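Local coordinates for protein RNA-dependent RNA Polymerase (Bombyx mori cytoplasmic polyhedrosis virus, PDB 6TZ0) that catalyses RNA-templated RNA synthesis, making plus-strand transcripts from the double-stranded viral genome and, after core assembly, the complementary minus strands, at residues I221-A230 / Y332-N340; V1031-S1041 / W1056-G1064. All coordinates share one frame; numbering follows the deposited sequence.

Interaction 1: I221-A230 / Y332-N340; sequences ILTHVESIVA and YAACRAMTN
M338 reaches across to the first turns of helix 224-237 and buries more surface across this contact than any other residue. Its chain runs extended beyond CG (chi2 176°, chi3 -175°), which carries CE to V229, E226 and L222. M338 CE lies 3.8 Å from both E226 CB and L222 CD2. The M338 side chain crosses that of E226 at about a right angle. Nearer its root, M338 CG packs on A230 CB at 3.9 Å. L222 straddles the small side chains of the other helix: L222 CD1 sits 3.8 Å from A337 CB, and L222 CD2 lies 4.1 Å from A334 CB. I221 CG2 rests on the backbone at A333 and also meets the methyl groups of A333 and A337.

No hydrogen bond crosses between the segments. T223 N donates to E226 OE1 at 3.2 Å, and E226 N returns a weak bond to T223 OG1. Outside the pair, S60 and Y314 bind the E226 carboxylate. The axes of 224-230 and 332-339 approach to 9.6 Å and cross at -41°. Helix 224-237 and the two residues before its N-cap thus pack on the alanine-lined face of helix 325-339, with the T223-E226 capping box at the helix start.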
loop_
_atom_site.group_PDB
_atom_site.type_symbol
_atom_site.label_atom_id
_atom_site.label_comp_id
_atom_site.label_asym_id
_atom_site.label_seq_id
_atom_site.Cartn_x
_atom_site.Cartn_y
_atom_site.Cartn_z
ATOM N N ILE A 221 -28.191 -0.375 19.490
ATOM C CA ILE A 221 -28.559 -0.595 18.097
ATOM C C ILE A 221 -29.532 -1.761 17.975
ATOM O O ILE A 221 -30.561 -1.665 17.298
ATOM C CB ILE A 221 -27.288 -0.816 17.262
ATOM C CG1 ILE A 221 -26.441 0.455 17.277
ATOM C CG2 ILE A 221 -27.623 -1.236 15.846
ATOM C CD1 ILE A 221 -25.055 0.261 16.772
ATOM N N LEU A 222 -29.234 -2.872 18.632
ATOM C CA LEU A 222 -30.106 -4.032 18.625
ATOM C C LEU A 222 -30.795 -4.178 19.970
ATOM O O LEU A 222 -30.190 -3.941 21.017
ATOM C CB LEU A 222 -29.334 -5.310 18.311
ATOM C CG LEU A 222 -28.760 -5.475 16.911
ATOM C CD1 LEU A 222 -27.963 -6.754 16.852
ATOM C CD2 LEU A 222 -29.863 -5.495 15.885
ATOM N N THR A 223 -32.063 -4.559 19.934
ATOM C CA THR A 223 -32.773 -4.966 21.133
ATOM C C THR A 223 -32.562 -6.467 21.324
ATOM O O THR A 223 -31.756 -7.091 20.631
ATOM C CB THR A 223 -34.244 -4.578 21.031
ATOM O OG1 THR A 223 -34.858 -5.280 19.947
ATOM C CG2 THR A 223 -34.370 -3.093 20.781
ATOM N N HIS A 224 -33.278 -7.074 22.268
ATOM C CA HIS A 224 -33.084 -8.501 22.506
ATOM C C HIS A 224 -33.766 -9.348 21.439
ATOM O O HIS A 224 -33.216 -10.371 21.006
ATOM C CB HIS A 224 -33.578 -8.868 23.903
ATOM C CG HIS A 224 -32.760 -8.271 25.002
ATOM N ND1 HIS A 224 -31.510 -8.738 25.336
ATOM C CD2 HIS A 224 -33.004 -7.231 25.832
ATOM C CE1 HIS A 224 -31.023 -8.022 26.332
ATOM N NE2 HIS A 224 -31.909 -7.099 26.651
ATOM N N VAL A 225 -34.937 -8.916 20.974
ATOM C CA VAL A 225 -35.627 -9.649 19.921
ATOM C C VAL A 225 -34.885 -9.487 18.602
ATOM O O VAL A 225 -34.796 -10.419 17.788
ATOM C CB VAL A 225 -37.079 -9.157 19.813
ATOM C CG1 VAL A 225 -37.921 -10.173 19.098
ATOM C CG2 VAL A 225 -37.640 -8.807 21.162
ATOM N N GLU A 226 -34.319 -8.303 18.379
ATOM C CA GLU A 226 -33.479 -8.093 17.211
ATOM C C GLU A 226 -32.181 -8.882 17.299
ATOM O O GLU A 226 -31.639 -9.288 16.267
ATOM C CB GLU A 226 -33.203 -6.606 17.041
ATOM C CG GLU A 226 -34.410 -5.817 16.585
ATOM C CD GLU A 226 -34.125 -4.343 16.477
ATOM O OE1 GLU A 226 -33.064 -3.912 16.962
ATOM O OE2 GLU A 226 -34.948 -3.618 15.888
ATOM N N SER A 227 -31.689 -9.144 18.512
ATOM C CA SER A 227 -30.541 -10.030 18.657
ATOM C C SER A 227 -30.902 -11.465 18.322
ATOM O O SER A 227 -30.061 -12.201 17.789
ATOM C CB SER A 227 -29.983 -9.956 20.072
ATOM O OG SER A 227 -30.864 -10.537 21.008
ATOM N N ILE A 228 -32.139 -11.875 18.622
ATOM C CA ILE A 228 -32.619 -13.185 18.185
ATOM C C ILE A 228 -32.614 -13.275 16.666
ATOM O O ILE A 228 -32.131 -14.258 16.092
ATOM C CB ILE A 228 -34.022 -13.464 18.745
ATOM C CG1 ILE A 228 -33.994 -13.506 20.255
ATOM C CG2 ILE A 228 -34.561 -14.773 18.232
ATOM C CD1 ILE A 228 -35.340 -13.543 20.821
ATOM N N VAL A 229 -33.147 -12.244 16.002
ATOM C CA VAL A 229 -33.199 -12.214 14.537
ATOM C C VAL A 229 -31.792 -12.251 13.937
ATOM O O VAL A 229 -31.525 -12.991 12.974
ATOM C CB VAL A 229 -33.982 -10.973 14.069
ATOM C CG1 VAL A 229 -33.988 -10.867 12.554
ATOM C CG2 VAL A 229 -35.396 -11.008 14.598
ATOM N N ALA A 230 -30.862 -11.502 14.539
ATOM C CA ALA A 230 -29.479 -11.467 14.074
ATOM C C ALA A 230 -28.799 -12.824 14.210
ATOM O O ALA A 230 -28.188 -13.313 13.253
ATOM C CB ALA A 230 -28.705 -10.401 14.846
ATOM N N TYR A 332 -31.719 0.865 9.665
ATOM C CA TYR A 332 -30.535 0.632 8.851
ATOM C C TYR A 332 -29.341 0.243 9.706
ATOM O O TYR A 332 -28.586 -0.659 9.336
ATOM C CB TYR A 332 -30.210 1.867 8.017
ATOM C CG TYR A 332 -29.044 1.655 7.084
ATOM C CD1 TYR A 332 -29.186 0.884 5.944
ATOM C CD2 TYR A 332 -27.803 2.214 7.350
ATOM C CE1 TYR A 332 -28.129 0.683 5.093
ATOM C CE2 TYR A 332 -26.741 2.013 6.505
ATOM C CZ TYR A 332 -26.911 1.258 5.374
ATOM O OH TYR A 332 -25.845 1.061 4.531
ATOM N N ALA A 333 -29.157 0.903 10.854
ATOM C CA ALA A 333 -28.095 0.497 11.771
ATOM C C ALA A 333 -28.336 -0.901 12.324
ATOM O O ALA A 333 -27.379 -1.666 12.521
ATOM C CB ALA A 333 -27.967 1.499 12.916
ATOM N N ALA A 334 -29.606 -1.261 12.548
ATOM C CA ALA A 334 -29.927 -2.622 12.969
ATOM C C ALA A 334 -29.556 -3.644 11.899
ATOM O O ALA A 334 -28.974 -4.682 12.213
ATOM C CB ALA A 334 -31.406 -2.731 13.327
ATOM N N CYS A 335 -29.847 -3.357 10.630
ATOM C CA CYS A 335 -29.465 -4.293 9.572
ATOM C C CYS A 335 -27.957 -4.324 9.330
ATOM O O CYS A 335 -27.431 -5.347 8.877
ATOM C CB CYS A 335 -30.204 -3.965 8.282
ATOM S SG CYS A 335 -31.959 -4.319 8.374
ATOM N N ARG A 336 -27.249 -3.227 9.620
ATOM C CA ARG A 336 -25.787 -3.268 9.611
ATOM C C ARG A 336 -25.264 -4.197 10.694
ATOM O O ARG A 336 -24.288 -4.923 10.481
ATOM C CB ARG A 336 -25.192 -1.866 9.798
ATOM C CG ARG A 336 -25.452 -0.901 8.664
ATOM C CD ARG A 336 -24.837 -1.433 7.420
ATOM N NE ARG A 336 -23.380 -1.429 7.461
ATOM C CZ ARG A 336 -22.628 -0.556 6.809
ATOM N NH1 ARG A 336 -23.199 0.333 6.016
ATOM N NH2 ARG A 336 -21.312 -0.613 6.901
ATOM N N ALA A 337 -25.903 -4.189 11.865
ATOM C CA ALA A 337 -25.526 -5.136 12.909
ATOM C C ALA A 337 -25.945 -6.560 12.565
ATOM O O ALA A 337 -25.333 -7.516 13.046
ATOM C CB ALA A 337 -26.134 -4.714 14.241
ATOM N N MET A 338 -26.986 -6.722 11.751
ATOM C CA MET A 338 -27.469 -8.057 11.417
ATOM C C MET A 338 -26.695 -8.705 10.282
ATOM O O MET A 338 -26.662 -9.935 10.198
ATOM C CB MET A 338 -28.949 -8.016 11.054
ATOM C CG MET A 338 -29.852 -7.784 12.235
ATOM S SD MET A 338 -31.588 -7.632 11.812
ATOM C CE MET A 338 -32.246 -7.213 13.415
ATOM N N THR A 339 -26.090 -7.928 9.390
ATOM C CA THR A 339 -25.361 -8.520 8.273
ATOM C C THR A 339 -23.850 -8.539 8.466
ATOM O O THR A 339 -23.186 -9.447 7.965
ATOM C CB THR A 339 -25.697 -7.791 6.970
ATOM O OG1 THR A 339 -25.495 -6.386 7.140
ATOM C CG2 THR A 339 -27.127 -8.052 6.552
ATOM N N ASN A 340 -23.282 -7.560 9.162
ATOM C CA ASN A 340 -21.851 -7.559 9.424
ATOM C C ASN A 340 -21.571 -8.260 10.745
ATOM O O ASN A 340 -22.355 -8.192 11.692
ATOM C CB ASN A 340 -21.291 -6.134 9.452
ATOM C CG ASN A 340 -19.765 -6.092 9.426
ATOM O OD1 ASN A 340 -19.097 -7.121 9.371
ATOM N ND2 ASN A 340 -19.212 -4.887 9.468
#

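Interaction 2: V1031-S1041 / W1056-G1064; sequences VDLLPHAKHTS and WFAFALLGG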
loop_
_atom_site.group_PDB
_atom_site.type_symbol
_atom_site.label_atom_id
_atom_site.label_comp_id
_atom_site.label_asym_id
_atom_site.label_seq_id
_atom_site.Cartn_x
_atom_site.Cartn_y
_atom_site.Cartn_z
ATOM N N VAL A 1031 -28.758 29.085 31.253
ATOM C CA VAL A 1031 -28.086 29.641 30.090
ATOM C C VAL A 1031 -28.984 29.518 28.865
ATOM O O VAL A 1031 -29.898 28.688 28.800
ATOM C CB VAL A 1031 -26.732 28.953 29.852
ATOM C CG1 VAL A 1031 -25.812 29.185 31.020
ATOM C CG2 VAL A 1031 -26.921 27.476 29.616
ATOM N N ASP A 1032 -28.728 30.373 27.886
ATOM C CA ASP A 1032 -29.419 30.259 26.616
ATOM C C ASP A 1032 -28.739 29.230 25.722
ATOM O O ASP A 1032 -27.522 29.040 25.758
ATOM C CB ASP A 1032 -29.495 31.613 25.910
ATOM C CG ASP A 1032 -28.151 32.298 25.806
ATOM O OD1 ASP A 1032 -27.178 31.828 26.432
ATOM O OD2 ASP A 1032 -28.059 33.310 25.084
ATOM N N LEU A 1033 -29.548 28.558 24.925
ATOM C CA LEU A 1033 -29.052 27.562 23.996
ATOM C C LEU A 1033 -28.663 28.244 22.691
ATOM O O LEU A 1033 -29.087 29.365 22.406
ATOM C CB LEU A 1033 -30.113 26.484 23.759
ATOM C CG LEU A 1033 -30.317 25.327 24.751
ATOM C CD1 LEU A 1033 -30.876 25.751 26.086
ATOM C CD2 LEU A 1033 -31.250 24.302 24.143
ATOM N N LEU A 1034 -27.817 27.573 21.914
ATOM C CA LEU A 1034 -27.491 28.056 20.583
ATOM C C LEU A 1034 -28.735 28.008 19.697
ATOM O O LEU A 1034 -29.625 27.188 19.918
ATOM C CB LEU A 1034 -26.377 27.219 19.953
ATOM C CG LEU A 1034 -24.899 27.591 20.118
ATOM C CD1 LEU A 1034 -24.636 28.959 19.542
ATOM C CD2 LEU A 1034 -24.433 27.543 21.528
ATOM N N PRO A 1035 -28.833 28.890 18.697
ATOM C CA PRO A 1035 -29.995 28.838 17.799
ATOM C C PRO A 1035 -30.061 27.596 16.924
ATOM O O PRO A 1035 -31.153 27.270 16.446
ATOM C CB PRO A 1035 -29.852 30.114 16.963
ATOM C CG PRO A 1035 -28.426 30.508 17.092
ATOM C CD PRO A 1035 -28.028 30.101 18.467
ATOM N N HIS A 1036 -28.960 26.870 16.728
ATOM C CA HIS A 1036 -29.048 25.598 16.021
ATOM C C HIS A 1036 -29.519 24.450 16.898
ATOM O O HIS A 1036 -29.550 23.312 16.424
ATOM C CB HIS A 1036 -27.714 25.217 15.372
ATOM C CG HIS A 1036 -26.555 25.178 16.317
ATOM N ND1 HIS A 1036 -26.386 24.184 17.253
ATOM C CD2 HIS A 1036 -25.461 25.967 16.409
ATOM C CE1 HIS A 1036 -25.269 24.394 17.922
ATOM N NE2 HIS A 1036 -24.681 25.463 17.420
ATOM N N ALA A 1037 -29.873 24.707 18.158
ATOM C CA ALA A 1037 -30.487 23.666 18.971
ATOM C C ALA A 1037 -31.878 23.320 18.472
ATOM O O ALA A 1037 -32.331 22.185 18.642
ATOM C CB ALA A 1037 -30.557 24.102 20.428
ATOM N N LYS A 1038 -32.566 24.275 17.860
ATOM C CA LYS A 1038 -33.875 23.998 17.304
ATOM C C LYS A 1038 -33.775 23.376 15.921
ATOM O O LYS A 1038 -34.686 22.651 15.512
ATOM C CB LYS A 1038 -34.695 25.289 17.275
ATOM C CG LYS A 1038 -36.199 25.106 17.189
ATOM C CD LYS A 1038 -36.733 25.254 15.790
ATOM C CE LYS A 1038 -38.247 25.248 15.807
ATOM N NZ LYS A 1038 -38.783 23.937 16.262
ATOM N N HIS A 1039 -32.676 23.614 15.208
ATOM C CA HIS A 1039 -32.550 23.079 13.864
ATOM C C HIS A 1039 -32.109 21.626 13.855
ATOM O O HIS A 1039 -32.266 20.955 12.833
ATOM C CB HIS A 1039 -31.568 23.914 13.040
ATOM C CG HIS A 1039 -31.901 25.370 13.001
ATOM N ND1 HIS A 1039 -33.113 25.841 12.549
ATOM C CD2 HIS A 1039 -31.156 26.464 13.288
ATOM C CE1 HIS A 1039 -33.122 27.158 12.610
ATOM N NE2 HIS A 1039 -31.946 27.563 13.052
ATOM N N THR A 1040 -31.572 21.129 14.966
ATOM C CA THR A 1040 -31.140 19.745 15.083
ATOM C C THR A 1040 -32.095 18.895 15.906
ATOM O O THR A 1040 -31.837 17.705 16.095
ATOM C CB THR A 1040 -29.743 19.681 15.699
ATOM O OG1 THR A 1040 -29.781 20.225 17.021
ATOM C CG2 THR A 1040 -28.766 20.476 14.871
ATOM N N SER A 1041 -33.189 19.473 16.399
ATOM C CA SER A 1041 -34.185 18.709 17.134
ATOM C C SER A 1041 -35.048 17.851 16.222
ATOM O O SER A 1041 -35.724 16.936 16.702
ATOM C CB SER A 1041 -35.062 19.653 17.946
ATOM O OG SER A 1041 -35.790 20.510 17.091
ATOM N N TRP A 1056 -26.294 15.916 21.773
ATOM C CA TRP A 1056 -27.143 17.009 21.309
ATOM C C TRP A 1056 -27.035 18.227 22.211
ATOM O O TRP A 1056 -26.915 19.356 21.728
ATOM C CB TRP A 1056 -28.592 16.550 21.266
ATOM C CG TRP A 1056 -29.546 17.604 20.847
ATOM C CD1 TRP A 1056 -29.781 18.041 19.584
ATOM C CD2 TRP A 1056 -30.348 18.415 21.708
ATOM N NE1 TRP A 1056 -30.709 19.048 19.598
ATOM C CE2 TRP A 1056 -31.068 19.302 20.893
ATOM C CE3 TRP A 1056 -30.532 18.470 23.092
ATOM C CZ2 TRP A 1056 -31.961 20.229 21.412
ATOM C CZ3 TRP A 1056 -31.417 19.392 23.605
ATOM C CH2 TRP A 1056 -32.121 20.258 22.768
ATOM N N PHE A 1057 -27.067 18.018 23.525
ATOM C CA PHE A 1057 -27.067 19.140 24.451
ATOM C C PHE A 1057 -25.688 19.770 24.548
ATOM O O PHE A 1057 -25.572 20.984 24.740
ATOM C CB PHE A 1057 -27.559 18.670 25.816
ATOM C CG PHE A 1057 -27.956 19.776 26.738
ATOM C CD1 PHE A 1057 -29.115 20.490 26.506
ATOM C CD2 PHE A 1057 -27.207 20.069 27.859
ATOM C CE1 PHE A 1057 -29.500 21.500 27.354
ATOM C CE2 PHE A 1057 -27.594 21.073 28.717
ATOM C CZ PHE A 1057 -28.738 21.792 28.458
ATOM N N ALA A 1058 -24.634 18.972 24.370
ATOM C CA ALA A 1058 -23.287 19.523 24.301
ATOM C C ALA A 1058 -23.096 20.357 23.046
ATOM O O ALA A 1058 -22.402 21.377 23.074
ATOM C CB ALA A 1058 -22.255 18.400 24.351
ATOM N N PHE A 1059 -23.703 19.937 21.933
ATOM C CA PHE A 1059 -23.664 20.751 20.722
ATOM C C PHE A 1059 -24.470 22.029 20.905
ATOM O O PHE A 1059 -24.056 23.103 20.459
ATOM C CB PHE A 1059 -24.186 19.929 19.550
ATOM C CG PHE A 1059 -23.934 20.530 18.196
ATOM C CD1 PHE A 1059 -22.657 20.551 17.664
ATOM C CD2 PHE A 1059 -24.979 21.006 17.426
ATOM C CE1 PHE A 1059 -22.426 21.072 16.410
ATOM C CE2 PHE A 1059 -24.749 21.528 16.169
ATOM C CZ PHE A 1059 -23.473 21.565 15.666
ATOM N N ALA A 1060 -25.604 21.933 21.601
ATOM C CA ALA A 1060 -26.447 23.086 21.885
ATOM C C ALA A 1060 -25.822 24.048 22.884
ATOM O O ALA A 1060 -26.259 25.198 22.964
ATOM C CB ALA A 1060 -27.798 22.613 22.411
ATOM N N LEU A 1061 -24.855 23.601 23.679
ATOM C CA LEU A 1061 -24.180 24.495 24.611
ATOM C C LEU A 1061 -22.879 25.060 24.061
ATOM O O LEU A 1061 -22.664 26.272 24.121
ATOM C CB LEU A 1061 -23.895 23.787 25.936
ATOM C CG LEU A 1061 -25.035 23.460 26.888
ATOM C CD1 LEU A 1061 -24.464 22.711 28.059
ATOM C CD2 LEU A 1061 -25.723 24.716 27.347
ATOM N N LEU A 1062 -21.997 24.209 23.539
ATOM C CA LEU A 1062 -20.666 24.653 23.146
ATOM C C LEU A 1062 -20.591 25.088 21.694
ATOM O O LEU A 1062 -19.724 25.894 21.343
ATOM C CB LEU A 1062 -19.627 23.552 23.370
ATOM C CG LEU A 1062 -19.029 23.305 24.755
ATOM C CD1 LEU A 1062 -18.477 24.586 25.354
ATOM C CD2 LEU A 1062 -19.993 22.626 25.694
ATOM N N GLY A 1063 -21.456 24.559 20.842
ATOM C CA GLY A 1063 -21.459 24.905 19.436
ATOM C C GLY A 1063 -20.617 23.955 18.612
ATOM O O GLY A 1063 -20.105 22.938 19.086
ATOM N N GLY A 1064 -20.470 24.318 17.347
ATOM C CA GLY A 1064 -19.752 23.494 16.403
ATOM C C GLY A 1064 -18.300 23.880 16.252
ATOM O O GLY A 1064 -17.799 24.804 16.882
#
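H1036 lies with one ring face against CB of L1034 and the opposite face toward CZ of F1059. G1063 CA sits at the edge of the imidazole, near its plane. The H1036 and F1059 rings meet obliquely, with planes at 44° and centroids 4.5 Å apart. CG of H1036 stands between its backbone N and carbonyl carbon (chi1 55°), which turns the ring toward the end of helix 1054-1062. The W1056 indole is met at its edge by A1037 O and T1040 OG1. W1056 NE1 gives T1040 OG1 a weak, bent bond of 3.0 Å. T1040 OG1 in turn donates to H1036 O at 3.2 Å, in the carbonyl plane. F1051 packs edge-to-face with W1056 from outside the pair.

A1037 CB touches A1060 CB at 3.7 Å. The straightest bond across is L1034 N to A1060 O, 3.0 Å long and 170° at the hydrogen. V1031 CG2 meets L1061 CD2 at 3.8 Å. G1063, the first residue after the helix, has positive phi. By accepting weakly from the indole and donating to H1036 O, the T1040 hydroxyl ties the indole edge to the backbone of 1036-1040. The hold on the helix otherwise rests on one straight backbone bond and on apolar contacts.

From the N terminus, interaction 1 comes first. It closes a long excursion of 101 residues, a little over half of them helical, by bringing helix 325-339 back against the start of helix 224-237. Interaction 2 follows much later, in the C-terminal part of the polymerase. There the loop after strand 1029-1030 folds onto helix 1054-1062, with only 14 residues between the segments. The two contacts are in series: neither encloses nor crosses the other. Their centres are 31 Å apart. The nearest atoms of interactions 1 and 2 are about 16 Å apart. Strand 278-285 lies within the span closed by interaction 1. Its V278 touches H1036 and its H281 hydrogen-bonds H1039, so the strand brings that excursion against the C-terminal loop.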